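Long-range contact in protein-L-isoaspartate(D-aspartate) O-methyltransferase (Sulfolobus tokodaii, PDB 1VBF), which probably repairs damaged proteins by transferring a methyl group from S-adenosyl-L-methionine to L-isoaspartyl residues: residues V74-T79 with V95-I100. Residues are numbered along the deposited sequence; the frame is centred on the assembly and turned at random.
Sequences VLEIGT and VVSVEI
Glu76 and Ser97 face each other on the first two neighbouring parallel strands of a Rossmann-like methyltransferase sheet, joined in a beta-alpha-beta crossover through helix 83-91. The axes of 74-77 and 95-99 approach to 4.7 Å, 13° from parallel. Between them the backbone ladder has Val96 N bonding to Val74 O, Glu76 N to Val96 O at 2.9 Å, and Val98 N to Glu76 O.

The Glu76 side chain leaves the sheet on the face it shares with Val74, Val95 and Ser97, the face covered by helix 83-91. Its CB lies 4.0 Å from Ser97 OG. CG stands anti to the backbone N (chi1 172°), also 4.0 Å from Ser97 OG, and the chain, extended beyond CG, brings the carboxylate to the hydroxyl. OE1 accepts a hydrogen bond from Ser97 OG on its anti lone pair at 2.6 Å. Thr85 OG1 on helix 83-91 also hydrogen-bonds OE1, while Trp141 NE1 reaches OE2 weakly, so both oxygens of this buried carboxylate have partners. Ser97 OG, itself anti to its backbone N, points between OE1 and the side chain of Thr79.

On the opposite face the contact is apolar. Leu75 CD1 meets Val96 CG1 at 3.9 Å, the two side chains crossing at a slant; strand 135-140, next in the sheet on the other side of 73-77, adds Val138 beside Leu75 and Val140 beside Ile77.

Past Ile77 the first strand gives way to the glycine-rich turn that in this methyltransferase fold typically borders the cofactor site; at Gly78 (phi 117°) a CB would jam against Ile77 O. Glu99, ending the second strand, bonds Gly80 N through OE2 and Asn101 N through OE1. Val98 O closes the ladder with two donors: Gly78 N at 2.8 Å, nearly in line with the carbonyl bond, and Thr79 N at 3.1 Å, above the carbonyl plane.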
ATOM      1  N   VAL B  74      22.139 -31.175 -22.031  1.00 37.53           N
ATOM      2  CA  VAL B  74      21.417 -30.227 -21.195  1.00 35.73           C
ATOM      3  C   VAL B  74      21.906 -28.799 -21.314  1.00 35.74           C
ATOM      4  O   VAL B  74      23.103 -28.541 -21.215  1.00 38.01           O
ATOM      5  CB  VAL B  74      21.523 -30.648 -19.706  1.00 35.07           C
ATOM      6  CG1 VAL B  74      20.880 -29.600 -18.795  1.00 32.85           C
ATOM      7  CG2 VAL B  74      20.902 -32.029 -19.529  1.00 31.44           C
ATOM      8  N   LEU B  75      20.976 -27.874 -21.524  1.00 34.03           N
ATOM      9  CA  LEU B  75      21.319 -26.459 -21.598  1.00 31.21           C
ATOM     10  C   LEU B  75      20.969 -25.851 -20.235  1.00 30.41           C
ATOM     11  O   LEU B  75      19.849 -26.035 -19.754  1.00 31.01           O
ATOM     12  CB  LEU B  75      20.510 -25.762 -22.697  1.00 29.89           C
ATOM     13  CG  LEU B  75      20.626 -24.233 -22.689  1.00 30.55           C
ATOM     14  CD1 LEU B  75      22.005 -23.828 -23.157  1.00 30.03           C
ATOM     15  CD2 LEU B  75      19.567 -23.610 -23.580  1.00 31.00           C
ATOM     16  N   GLU B  76      21.917 -25.149 -19.618  1.00 28.32           N
ATOM     17  CA  GLU B  76      21.710 -24.508 -18.318  1.00 27.78           C
ATOM     18  C   GLU B  76      21.907 -22.992 -18.404  1.00 28.52           C
ATOM     19  O   GLU B  76      23.022 -22.541 -18.681  1.00 28.64           O
ATOM     20  CB  GLU B  76      22.708 -25.044 -17.283  1.00 28.45           C
ATOM     21  CG  GLU B  76      22.678 -24.281 -15.966  1.00 30.90           C
ATOM     22  CD  GLU B  76      23.822 -24.627 -15.033  1.00 33.80           C
ATOM     23  OE1 GLU B  76      24.976 -24.285 -15.354  1.00 36.19           O
ATOM     24  OE2 GLU B  76      23.574 -25.234 -13.968  1.00 32.94           O
ATOM     25  N   ILE B  77      20.853 -22.212 -18.137  1.00 26.92           N
ATOM     26  CA  ILE B  77      20.958 -20.753 -18.190  1.00 25.43           C
ATOM     27  C   ILE B  77      21.268 -20.139 -16.818  1.00 26.20           C
ATOM     28  O   ILE B  77      20.380 -20.006 -15.981  1.00 26.75           O
ATOM     29  CB  ILE B  77      19.662 -20.091 -18.702  1.00 24.34           C
ATOM     30  CG1 ILE B  77      19.144 -20.779 -19.976  1.00 24.12           C
ATOM     31  CG2 ILE B  77      19.920 -18.615 -18.944  1.00 22.55           C
ATOM     32  CD1 ILE B  77      20.088 -20.800 -21.156  1.00 25.10           C
ATOM     33  N   GLY B  78      22.526 -19.767 -16.597  1.00 25.02           N
ATOM     34  CA  GLY B  78      22.926 -19.166 -15.341  1.00 27.41           C
ATOM     35  C   GLY B  78      23.941 -19.989 -14.563  1.00 31.06           C
ATOM     36  O   GLY B  78      23.689 -20.408 -13.434  1.00 33.78           O
ATOM     37  N   THR B  79      25.112 -20.202 -15.142  1.00 32.17           N
ATOM     38  CA  THR B  79      26.157 -21.006 -14.511  1.00 32.36           C
ATOM     39  C   THR B  79      26.403 -20.695 -13.041  1.00 32.12           C
ATOM     40  O   THR B  79      26.451 -21.601 -12.210  1.00 32.02           O
ATOM     41  CB  THR B  79      27.500 -20.874 -15.283  1.00 31.70           C
ATOM     42  OG1 THR B  79      27.276 -21.207 -16.658  1.00 30.83           O
ATOM     43  CG2 THR B  79      28.555 -21.819 -14.716  1.00 27.74           C
ATOM     44  N   VAL B  95      26.872 -30.980 -21.328  1.00 36.60           N
ATOM     45  CA  VAL B  95      26.219 -29.835 -20.710  1.00 33.44           C
ATOM     46  C   VAL B  95      26.722 -28.506 -21.268  1.00 33.49           C
ATOM     47  O   VAL B  95      27.913 -28.212 -21.179  1.00 34.04           O
ATOM     48  CB  VAL B  95      26.468 -29.817 -19.182  1.00 30.78           C
ATOM     49  CG1 VAL B  95      25.866 -28.603 -18.557  1.00 28.86           C
ATOM     50  CG2 VAL B  95      25.878 -31.031 -18.554  1.00 31.56           C
ATOM     51  N   VAL B  96      25.824 -27.709 -21.849  1.00 32.13           N
ATOM     52  CA  VAL B  96      26.188 -26.380 -22.340  1.00 31.06           C
ATOM     53  C   VAL B  96      25.636 -25.406 -21.284  1.00 30.45           C
ATOM     54  O   VAL B  96      24.447 -25.418 -20.997  1.00 29.71           O
ATOM     55  CB  VAL B  96      25.539 -26.078 -23.699  1.00 32.00           C
ATOM     56  CG1 VAL B  96      25.738 -24.619 -24.044  1.00 31.89           C
ATOM     57  CG2 VAL B  96      26.147 -26.967 -24.793  1.00 31.31           C
ATOM     58  N   SER B  97      26.489 -24.570 -20.706  1.00 29.57           N
ATOM     59  CA  SER B  97      26.046 -23.652 -19.670  1.00 30.24           C
ATOM     60  C   SER B  97      26.439 -22.190 -19.911  1.00 32.63           C
ATOM     61  O   SER B  97      27.615 -21.874 -20.072  1.00 33.76           O
ATOM     62  CB  SER B  97      26.599 -24.102 -18.331  1.00 30.30           C
ATOM     63  OG  SER B  97      26.268 -23.192 -17.298  1.00 32.21           O
ATOM     64  N   VAL B  98      25.449 -21.299 -19.869  1.00 32.13           N
ATOM     65  CA  VAL B  98      25.656 -19.881 -20.121  1.00 31.43           C
ATOM     66  C   VAL B  98      25.650 -18.976 -18.880  1.00 33.02           C
ATOM     67  O   VAL B  98      24.827 -19.150 -17.997  1.00 35.99           O
ATOM     68  CB  VAL B  98      24.553 -19.371 -21.069  1.00 30.04           C
ATOM     69  CG1 VAL B  98      24.853 -17.947 -21.507  1.00 27.92           C
ATOM     70  CG2 VAL B  98      24.396 -20.336 -22.242  1.00 26.98           C
ATOM     71  N   GLU B  99      26.553 -17.999 -18.835  1.00 33.04           N
ATOM     72  CA  GLU B  99      26.624 -17.041 -17.739  1.00 31.70           C
ATOM     73  C   GLU B  99      26.779 -15.634 -18.344  1.00 33.15           C
ATOM     74  O   GLU B  99      27.631 -15.424 -19.199  1.00 35.85           O
ATOM     75  CB  GLU B  99      27.803 -17.350 -16.829  1.00 31.15           C
ATOM     76  CG  GLU B  99      28.054 -16.243 -15.821  1.00 34.23           C
ATOM     77  CD  GLU B  99      26.864 -16.016 -14.903  1.00 35.68           C
ATOM     78  OE1 GLU B  99      26.482 -14.843 -14.687  1.00 34.84           O
ATOM     79  OE2 GLU B  99      26.311 -17.015 -14.395  1.00 37.82           O
ATOM     80  N   ILE B 100      25.973 -14.671 -17.903  1.00 31.86           N
ATOM     81  CA  ILE B 100      26.028 -13.328 -18.471  1.00 30.73           C
ATOM     82  C   ILE B 100      26.965 -12.366 -17.763  1.00 32.33           C
ATOM     83  O   ILE B 100      27.440 -11.394 -18.357  1.00 31.57           O
ATOM     84  CB  ILE B 100      24.600 -12.689 -18.519  1.00 29.25           C
ATOM     85  CG1 ILE B 100      24.586 -11.465 -19.424  1.00 26.73           C
ATOM     86  CG2 ILE B 100      24.163 -12.241 -17.140  1.00 23.30           C
ATOM     87  CD1 ILE B 100      23.174 -11.009 -19.772  1.00 27.47           C
TER
HETATM   88  O   HOH W   1      29.375 -20.104 -18.215  1.00 21.28           O